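Enoyl-CoA hydratase subunit I (Geobacillus kaustophilus, PDB 2PBP) probably catalyses the reversible addition of water to the double bond of enoyl-CoA thioesters, as hydratases of the crotonase family do. Local coordinates at residues Glu227-Asn230 / Phe231-Leu234; Glu238-Lys241 / Glu242-Ala246; Glu36-Ala39 / Ala40-Phe44. One frame throughout, in Å; residues are numbered along the deposited sequence.

Contact 1: residues Glu227-Asn230 / Phe231-Leu234; sequences ERKN and FYLL
Y232 lies against the backbone of R228 one turn earlier in the alpha-helix 220-234, part of the C-terminal helical region of this crotonase-like fold. Followed outward, the tyrosine begins with CB, which rests on K229 O at 3.5 Å. CG and then CD1 pass under R228 O, with CD1 coming within 3.1 Å of it. That carbonyl oxygen sits over one face of the ring, displaced toward the rim: chi1 of -63° brings CG back beside the backbone N, and chi2 of -10° turns the face to the oxygen. CE1 is still near R228 O, whereas at the tip OH approaches the aliphatic CD of R228 at 4.4 Å. The same oxygen accepts the amide hydrogen of Y232, from N at 2.9 Å, the donor being tilted 29° from the carbonyl plane; backbone and ring thus share one carbonyl.

The neighbouring i to i+4 bonds, F231 to E227, L233 to K229 and L234 to N230, continue the helical pattern. The charged ends look elsewhere: R228 and K229 form salt bridges with D89 and E80 of the second subunit, and the carboxylate of E227 is bound by G142 and T144 of that subunit. F231 meets F85 of the second subunit edge-to-face, so this surface of the helix belongs to the interface with that subunit. On another side, N230 uses ND2 to bind L207 O and E210 of helix 202-217. Its remaining amide atom, OD1, comes to 4.0 Å from CD1 of L233, a polar atom beside a methyl group.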
ATOM      1  N   GLU A 227      10.420  -2.251   7.547  1.00  4.31           N
ATOM      2  CA  GLU A 227      10.006  -3.343   6.676  1.00  5.14           C
ATOM      3  C   GLU A 227      11.059  -4.450   6.564  1.00  5.29           C
ATOM      4  O   GLU A 227      10.751  -5.632   6.753  1.00  4.87           O
ATOM      5  CB  GLU A 227       9.700  -2.780   5.289  1.00  5.20           C
ATOM      6  CG  GLU A 227       9.246  -3.800   4.263  1.00  5.26           C
ATOM      7  CD  GLU A 227       9.290  -3.221   2.865  1.00  9.64           C
ATOM      8  OE1 GLU A 227      10.400  -2.853   2.431  1.00 10.07           O
ATOM      9  OE2 GLU A 227       8.230  -3.123   2.206  1.00  7.46           O
ATOM     10  N   ARG A 228      12.298  -4.073   6.265  1.00  3.64           N
ATOM     11  CA  ARG A 228      13.359  -5.065   6.112  1.00  5.37           C
ATOM     12  C   ARG A 228      13.687  -5.826   7.397  1.00  5.68           C
ATOM     13  O   ARG A 228      14.162  -6.962   7.336  1.00  7.05           O
ATOM     14  CB  ARG A 228      14.622  -4.416   5.525  1.00  7.66           C
ATOM     15  CG  ARG A 228      15.293  -3.369   6.394  1.00  5.42           C
ATOM     16  CD  ARG A 228      16.295  -2.553   5.581  1.00  3.23           C
ATOM     17  NE  ARG A 228      15.636  -1.835   4.493  1.00  5.28           N
ATOM     18  CZ  ARG A 228      16.223  -0.930   3.715  1.00  6.28           C
ATOM     19  NH1 ARG A 228      17.503  -0.617   3.896  1.00  6.30           N
ATOM     20  NH2 ARG A 228      15.530  -0.340   2.748  1.00  6.08           N
ATOM     21  N   LYS A 229      13.445  -5.214   8.556  1.00  5.91           N
ATOM     22  CA  LYS A 229      13.700  -5.901   9.819  1.00  5.28           C
ATOM     23  C   LYS A 229      12.717  -7.066   9.930  1.00  5.27           C
ATOM     24  O   LYS A 229      13.080  -8.161  10.368  1.00  3.74           O
ATOM     25  CB  LYS A 229      13.531  -4.949  11.012  1.00  6.89           C
ATOM     26  CG  LYS A 229      14.678  -3.962  11.177  1.00  9.20           C
ATOM     27  CD  LYS A 229      15.979  -4.685  11.518  1.00  9.20           C
ATOM     28  CE  LYS A 229      17.156  -3.725  11.561  1.00 11.72           C
ATOM     29  NZ  LYS A 229      18.377  -4.367  12.105  1.00 10.21           N
ATOM     30  N   ASN A 230      11.468  -6.828   9.531  1.00  4.21           N
ATOM     31  CA  ASN A 230      10.461  -7.882   9.563  1.00  5.59           C
ATOM     32  C   ASN A 230      10.822  -8.944   8.526  1.00  4.18           C
ATOM     33  O   ASN A 230      10.595 -10.133   8.742  1.00  4.65           O
ATOM     34  CB  ASN A 230       9.057  -7.314   9.303  1.00  3.56           C
ATOM     35  CG  ASN A 230       8.373  -6.851  10.586  1.00  5.89           C
ATOM     36  OD1 ASN A 230       8.948  -6.948  11.672  1.00  6.89           O
ATOM     37  ND2 ASN A 230       7.141  -6.354  10.468  1.00  4.31           N
ATOM     38  N   PHE A 231      11.388  -8.509   7.402  1.00  3.84           N
ATOM     39  CA  PHE A 231      11.817  -9.439   6.357  1.00  3.45           C
ATOM     40  C   PHE A 231      12.867 -10.383   6.961  1.00  5.42           C
ATOM     41  O   PHE A 231      12.797 -11.602   6.794  1.00  5.03           O
ATOM     42  CB  PHE A 231      12.438  -8.663   5.188  1.00  3.78           C
ATOM     43  CG  PHE A 231      12.878  -9.534   4.036  1.00  6.93           C
ATOM     44  CD1 PHE A 231      11.969  -9.940   3.065  1.00  7.85           C
ATOM     45  CD2 PHE A 231      14.206  -9.942   3.920  1.00  6.91           C
ATOM     46  CE1 PHE A 231      12.374 -10.738   1.992  1.00  7.92           C
ATOM     47  CE2 PHE A 231      14.621 -10.740   2.853  1.00  7.40           C
ATOM     48  CZ  PHE A 231      13.701 -11.137   1.885  1.00  7.36           C
ATOM     49  N   TYR A 232      13.845  -9.813   7.663  1.00  4.95           N
ATOM     50  CA  TYR A 232      14.894 -10.621   8.287  1.00  5.40           C
ATOM     51  C   TYR A 232      14.295 -11.631   9.256  1.00  4.95           C
ATOM     52  O   TYR A 232      14.676 -12.805   9.267  1.00  4.30           O
ATOM     53  CB  TYR A 232      15.875  -9.755   9.088  1.00  3.09           C
ATOM     54  CG  TYR A 232      16.684  -8.742   8.308  1.00  6.65           C
ATOM     55  CD1 TYR A 232      16.705  -8.741   6.911  1.00  8.00           C
ATOM     56  CD2 TYR A 232      17.458  -7.795   8.978  1.00  7.16           C
ATOM     57  CE1 TYR A 232      17.484  -7.815   6.202  1.00  5.79           C
ATOM     58  CE2 TYR A 232      18.238  -6.871   8.284  1.00  6.95           C
ATOM     59  CZ  TYR A 232      18.245  -6.886   6.898  1.00  9.63           C
ATOM     60  OH  TYR A 232      19.020  -5.968   6.219  1.00  8.98           O
ATOM     61  N   LEU A 233      13.364 -11.157  10.080  1.00  2.70           N
ATOM     62  CA  LEU A 233      12.723 -11.995  11.088  1.00  5.04           C
ATOM     63  C   LEU A 233      11.981 -13.196  10.529  1.00  4.68           C
ATOM     64  O   LEU A 233      11.974 -14.263  11.146  1.00  6.36           O
ATOM     65  CB  LEU A 233      11.772 -11.153  11.947  1.00  4.49           C
ATOM     66  CG  LEU A 233      12.467 -10.289  13.006  1.00  6.91           C
ATOM     67  CD1 LEU A 233      11.464  -9.337  13.655  1.00  8.10           C
ATOM     68  CD2 LEU A 233      13.110 -11.195  14.052  1.00  7.22           C
ATOM     69  N   LEU A 234      11.356 -13.039   9.368  1.00  4.39           N
ATOM     70  CA  LEU A 234      10.629 -14.157   8.784  1.00  5.29           C
ATOM     71  C   LEU A 234      11.556 -15.312   8.411  1.00  5.52           C
ATOM     72  O   LEU A 234      11.113 -16.454   8.307  1.00  7.55           O
ATOM     73  CB  LEU A 234       9.810 -13.694   7.572  1.00  4.82           C
ATOM     74  CG  LEU A 234       8.599 -12.824   7.938  1.00  5.09           C
ATOM     75  CD1 LEU A 234       7.882 -12.379   6.673  1.00  8.03           C
ATOM     76  CD2 LEU A 234       7.638 -13.609   8.835  1.00  6.50           C
TER

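Contact 2: residues Glu238-Lys241 / Glu242-Ala246; sequences EDQK and EGMAA
Q240 brings its carboxamide across to the thioether of M244, one turn further along helix 238-248, and the two side chains cross at a slant. NE2 donates a weak hydrogen bond to SD at 3.4 Å, with an N-H...S angle of 154°. In addition, Q240 CG lies 4.1 Å from M244 CE, so the methyl group adds an apolar touch to the polar one. The glutamine reaches this position by a bend: CG is anti to the backbone N, and chi2 of -96° then turns the amide onto the sulfur. M244 itself runs straight beyond CG, and that carbon passes 3.4 Å from Q240 O, the carbonyl that also accepts the M244 amide hydrogen.

The pair lies at the subunit interface, where M244 packs on I68 and Q240 on V137 of the second subunit. An alanine in place of M244 would remove the sulfur and its methyl, which would probably leave the Q240 amide without this acceptor and open a gap toward I68 of that subunit.

Around the helix the chemistry changes. D239 takes backbone N-H groups of Q256 and G257 near the C terminus, while E242 binds R251 through a salt bridge and also accepts from R254 N. G243 N meets D239 O at 2.8 Å, part of the regular i to i+4 bonding. D239 and E242 therefore hold the C-terminal tail, whereas the glutamine-methionine pair relies on a weak bond to a polarisable sulfur, likely to be a modest attraction, supplemented by the contact between CG and CE.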
ATOM      1  N   GLU A 238      10.071 -21.431  10.715  1.00  4.90           N
ATOM      2  CA  GLU A 238      10.075 -22.726  10.058  1.00  7.76           C
ATOM      3  C   GLU A 238       9.173 -22.611   8.832  1.00  5.34           C
ATOM      4  O   GLU A 238       9.397 -23.278   7.823  1.00  5.96           O
ATOM      5  CB  GLU A 238       9.552 -23.803  11.014  1.00  9.20           C
ATOM      6  CG  GLU A 238      10.481 -24.048  12.197  1.00 16.65           C
ATOM      7  CD  GLU A 238       9.867 -24.942  13.255  1.00 25.60           C
ATOM      8  OE1 GLU A 238       9.390 -26.042  12.902  1.00 29.33           O
ATOM      9  OE2 GLU A 238       9.866 -24.544  14.440  1.00 30.30           O
ATOM     10  N   ASP A 239       8.164 -21.745   8.919  1.00  5.57           N
ATOM     11  CA  ASP A 239       7.242 -21.548   7.802  1.00  6.95           C
ATOM     12  C   ASP A 239       7.962 -21.039   6.557  1.00  6.70           C
ATOM     13  O   ASP A 239       7.551 -21.332   5.434  1.00  8.96           O
ATOM     14  CB  ASP A 239       6.121 -20.569   8.180  1.00  4.95           C
ATOM     15  CG  ASP A 239       4.996 -21.237   8.953  1.00  4.91           C
ATOM     16  OD1 ASP A 239       4.988 -22.482   9.047  1.00  6.66           O
ATOM     17  OD2 ASP A 239       4.108 -20.516   9.457  1.00  6.82           O
ATOM     18  N   GLN A 240       9.026 -20.264   6.745  1.00  6.06           N
ATOM     19  CA  GLN A 240       9.776 -19.762   5.600  1.00  6.43           C
ATOM     20  C   GLN A 240      10.440 -20.947   4.900  1.00  6.24           C
ATOM     21  O   GLN A 240      10.452 -21.033   3.672  1.00  7.28           O
ATOM     22  CB  GLN A 240      10.820 -18.740   6.056  1.00  6.72           C
ATOM     23  CG  GLN A 240      11.875 -18.401   5.015  1.00  7.80           C
ATOM     24  CD  GLN A 240      13.131 -19.227   5.196  1.00  9.81           C
ATOM     25  OE1 GLN A 240      13.693 -19.274   6.288  1.00 10.48           O
ATOM     26  NE2 GLN A 240      13.584 -19.873   4.127  1.00  9.90           N
ATOM     27  N   LYS A 241      10.992 -21.864   5.687  1.00  6.38           N
ATOM     28  CA  LYS A 241      11.623 -23.052   5.122  1.00  6.60           C
ATOM     29  C   LYS A 241      10.577 -23.904   4.401  1.00  7.04           C
ATOM     30  O   LYS A 241      10.816 -24.387   3.293  1.00  7.06           O
ATOM     31  CB  LYS A 241      12.292 -23.874   6.225  1.00  8.77           C
ATOM     32  CG  LYS A 241      13.579 -23.261   6.755  1.00 16.25           C
ATOM     33  CD  LYS A 241      14.213 -24.158   7.806  1.00 22.15           C
ATOM     34  CE  LYS A 241      15.625 -23.713   8.145  1.00 27.18           C
ATOM     35  NZ  LYS A 241      15.674 -22.336   8.700  1.00 30.36           N
ATOM     36  N   GLU A 242       9.422 -24.081   5.036  1.00  7.99           N
ATOM     37  CA  GLU A 242       8.323 -24.867   4.469  1.00  8.42           C
ATOM     38  C   GLU A 242       7.816 -24.259   3.162  1.00  9.55           C
ATOM     39  O   GLU A 242       7.622 -24.968   2.170  1.00  8.17           O
ATOM     40  CB  GLU A 242       7.182 -24.965   5.491  1.00  9.19           C
ATOM     41  CG  GLU A 242       5.814 -25.406   4.952  1.00  8.24           C
ATOM     42  CD  GLU A 242       5.805 -26.796   4.336  1.00 11.94           C
ATOM     43  OE1 GLU A 242       6.778 -27.562   4.524  1.00  8.10           O
ATOM     44  OE2 GLU A 242       4.805 -27.126   3.666  1.00 10.13           O
ATOM     45  N   GLY A 243       7.611 -22.945   3.162  1.00  7.59           N
ATOM     46  CA  GLY A 243       7.124 -22.279   1.966  1.00  7.29           C
ATOM     47  C   GLY A 243       8.025 -22.471   0.760  1.00  9.16           C
ATOM     48  O   GLY A 243       7.554 -22.732  -0.347  1.00  8.56           O
ATOM     49  N   MET A 244       9.330 -22.352   0.969  1.00  9.03           N
ATOM     50  CA  MET A 244      10.271 -22.500  -0.130  1.00 10.81           C
ATOM     51  C   MET A 244      10.457 -23.954  -0.558  1.00  9.99           C
ATOM     52  O   MET A 244      10.670 -24.231  -1.738  1.00 11.05           O
ATOM     53  CB  MET A 244      11.602 -21.848   0.245  1.00  9.85           C
ATOM     54  CG  MET A 244      11.428 -20.353   0.508  1.00 13.03           C
ATOM     55  SD  MET A 244      12.932 -19.425   0.799  1.00 14.30           S
ATOM     56  CE  MET A 244      12.263 -17.760   0.958  1.00 12.22           C
ATOM     57  N   ALA A 245      10.362 -24.885   0.387  1.00  8.20           N
ATOM     58  CA  ALA A 245      10.496 -26.297   0.041  1.00  9.18           C
ATOM     59  C   ALA A 245       9.255 -26.714  -0.752  1.00 10.87           C
ATOM     60  O   ALA A 245       9.349 -27.455  -1.731  1.00 10.16           O
ATOM     61  CB  ALA A 245      10.631 -27.149   1.303  1.00  7.78           C
ATOM     62  N   ALA A 246       8.093 -26.225  -0.327  1.00  9.72           N
ATOM     63  CA  ALA A 246       6.834 -26.541  -0.996  1.00 10.90           C
ATOM     64  C   ALA A 246       6.828 -25.995  -2.420  1.00 11.87           C
ATOM     65  O   ALA A 246       6.330 -26.644  -3.340  1.00 13.01           O
ATOM     66  CB  ALA A 246       5.658 -25.961  -0.212  1.00 10.71           C
TER

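Contact 3: residues Glu36-Ala39 / Ala40-Phe44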
ATOM      1  N   GLU A  36     -16.645  -4.520  25.458  1.00  9.22           N
ATOM      2  CA  GLU A  36     -16.823  -5.950  25.223  1.00 11.14           C
ATOM      3  C   GLU A  36     -16.142  -6.372  23.925  1.00 10.31           C
ATOM      4  O   GLU A  36     -15.525  -7.437  23.853  1.00  7.25           O
ATOM      5  CB  GLU A  36     -18.310  -6.310  25.184  1.00 11.91           C
ATOM      6  CG  GLU A  36     -18.978  -6.255  26.554  1.00 15.61           C
ATOM      7  CD  GLU A  36     -20.405  -6.763  26.536  1.00 20.00           C
ATOM      8  OE1 GLU A  36     -20.635  -7.868  26.002  1.00 18.51           O
ATOM      9  OE2 GLU A  36     -21.296  -6.062  27.060  1.00 25.45           O
ATOM     10  N   ILE A  37     -16.251  -5.531  22.903  1.00 10.50           N
ATOM     11  CA  ILE A  37     -15.627  -5.820  21.620  1.00  8.96           C
ATOM     12  C   ILE A  37     -14.114  -5.895  21.803  1.00  9.88           C
ATOM     13  O   ILE A  37     -13.468  -6.812  21.305  1.00 10.40           O
ATOM     14  CB  ILE A  37     -15.969  -4.737  20.574  1.00  7.32           C
ATOM     15  CG1 ILE A  37     -17.478  -4.744  20.299  1.00 10.13           C
ATOM     16  CG2 ILE A  37     -15.178  -4.977  19.296  1.00  8.85           C
ATOM     17  CD1 ILE A  37     -18.002  -3.518  19.554  1.00 13.93           C
ATOM     18  N   VAL A  38     -13.552  -4.932  22.531  1.00 10.24           N
ATOM     19  CA  VAL A  38     -12.111  -4.903  22.780  1.00 12.82           C
ATOM     20  C   VAL A  38     -11.651  -6.167  23.503  1.00 11.10           C
ATOM     21  O   VAL A  38     -10.638  -6.773  23.142  1.00 10.14           O
ATOM     22  CB  VAL A  38     -11.711  -3.676  23.632  1.00 12.89           C
ATOM     23  CG1 VAL A  38     -10.255  -3.790  24.067  1.00 16.21           C
ATOM     24  CG2 VAL A  38     -11.919  -2.406  22.832  1.00 15.23           C
ATOM     25  N   ALA A  39     -12.405  -6.562  24.522  1.00  9.79           N
ATOM     26  CA  ALA A  39     -12.070  -7.748  25.294  1.00  8.94           C
ATOM     27  C   ALA A  39     -12.101  -8.996  24.413  1.00  7.70           C
ATOM     28  O   ALA A  39     -11.190  -9.820  24.460  1.00  9.84           O
ATOM     29  CB  ALA A  39     -13.036  -7.899  26.459  1.00 11.04           C
ATOM     30  N   ALA A  40     -13.147  -9.123  23.604  1.00  7.95           N
ATOM     31  CA  ALA A  40     -13.288 -10.280  22.724  1.00  8.89           C
ATOM     32  C   ALA A  40     -12.197 -10.311  21.657  1.00  8.63           C
ATOM     33  O   ALA A  40     -11.616 -11.366  21.382  1.00  8.61           O
ATOM     34  CB  ALA A  40     -14.663 -10.272  22.063  1.00 10.25           C
ATOM     35  N   VAL A  41     -11.918  -9.159  21.055  1.00  7.65           N
ATOM     36  CA  VAL A  41     -10.890  -9.090  20.023  1.00  8.70           C
ATOM     37  C   VAL A  41      -9.498  -9.383  20.582  1.00  8.88           C
ATOM     38  O   VAL A  41      -8.721 -10.109  19.967  1.00  8.84           O
ATOM     39  CB  VAL A  41     -10.879  -7.709  19.330  1.00  9.35           C
ATOM     40  CG1 VAL A  41      -9.703  -7.617  18.368  1.00 11.80           C
ATOM     41  CG2 VAL A  41     -12.185  -7.501  18.573  1.00  9.03           C
ATOM     42  N   GLU A  42      -9.175  -8.824  21.745  1.00  8.14           N
ATOM     43  CA  GLU A  42      -7.864  -9.073  22.324  1.00  9.90           C
ATOM     44  C   GLU A  42      -7.710 -10.548  22.693  1.00 10.50           C
ATOM     45  O   GLU A  42      -6.617 -11.101  22.600  1.00 13.41           O
ATOM     46  CB  GLU A  42      -7.626  -8.176  23.547  1.00  8.29           C
ATOM     47  CG  GLU A  42      -7.566  -6.687  23.197  1.00  8.76           C
ATOM     48  CD  GLU A  42      -7.094  -5.824  24.352  1.00 14.21           C
ATOM     49  OE1 GLU A  42      -7.335  -6.205  25.518  1.00 14.75           O
ATOM     50  OE2 GLU A  42      -6.495  -4.758  24.097  1.00 13.07           O
ATOM     51  N   ALA A  43      -8.808 -11.185  23.089  1.00 11.41           N
ATOM     52  CA  ALA A  43      -8.773 -12.600  23.447  1.00 12.91           C
ATOM     53  C   ALA A  43      -8.408 -13.436  22.219  1.00 12.50           C
ATOM     54  O   ALA A  43      -7.531 -14.299  22.280  1.00 11.39           O
ATOM     55  CB  ALA A  43     -10.120 -13.032  23.993  1.00 12.71           C
ATOM     56  N   PHE A  44      -9.086 -13.179  21.103  1.00 11.10           N
ATOM     57  CA  PHE A  44      -8.805 -13.904  19.869  1.00 10.90           C
ATOM     58  C   PHE A  44      -7.407 -13.553  19.351  1.00 10.93           C
ATOM     59  O   PHE A  44      -6.729 -14.392  18.762  1.00 11.11           O
ATOM     60  CB  PHE A  44      -9.835 -13.563  18.779  1.00 11.52           C
ATOM     61  CG  PHE A  44     -11.128 -14.342  18.872  1.00 11.57           C
ATOM     62  CD1 PHE A  44     -11.154 -15.632  19.398  1.00 12.71           C
ATOM     63  CD2 PHE A  44     -12.309 -13.804  18.367  1.00 12.85           C
ATOM     64  CE1 PHE A  44     -12.336 -16.373  19.416  1.00 12.76           C
ATOM     65  CE2 PHE A  44     -13.498 -14.535  18.378  1.00 12.55           C
ATOM     66  CZ  PHE A  44     -13.511 -15.824  18.904  1.00 10.63           C
TER
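I37 and V41 stand side by side on the buried flank of helix 31-46, pointing the same way, with a CG2 methyl from each meeting at 4.0 Å. The valine methyl is pressed close to the backbone as well: V41 CG2 lies 3.1 Å from I37 O, the oxygen that accepts the V41 amide hydrogen almost along the C=O axis. Its placement follows from chi1 of 174°, which puts CG1 anti to the backbone N and leaves CG2 beside that N, directed back over the preceding turn. A40 completes this flank, its CB 3.5 Å from E36 O.

The helix is the crossover of a beta-alpha-beta unit between the parallel strands 15-20 and 52-57, and its apolar flank rests on the first of these: I37 packs on L20, while A40 and V41 both reach I18. This is the layering of helix on sheet expected in the crotonase fold.

A second pair, V38 and E42, also lies alongside, but mixes a methyl with a carboxylate. V38 CG1 is 3.8 Å from E42 CD, and E42 CG comes 3.1 Å from V38 O. The extended glutamate continues to R90 of helix 86-92, forming a salt bridge through OE1; V38 packs on that same helix, and its CG1 lies against the E42 carboxylate.

A39 and A43 form the looser side, partly exposed to solvent, where the two methyls make few contacts across the turn, although F4 lies beside A39. There A43 CB touches A39 O at 3.4 Å, a methyl lying against a backbone carbonyl.

In the fold
From the N terminus the chain first reaches contact 3, on the helix that connects strands 15-20 and 52-57 and packs against the sheet. Much later it passes through contact 1 on helix 220-234 and, after a short connection, contact 2 on helix 238-248. Each contact links residues one turn apart within a single helix and closes no long loop, and the three follow in series without nesting or crossing. Contacts 1 and 2 touch, L234 O lying 3.2 Å from Q240 CB, and both face the second subunit. Contact 3 stands apart, its nearest atoms about 17 Å from contact 1 and about 16 Å from contact 2; it belongs to the sheet-bearing core, and no other chain of the assembly touches it.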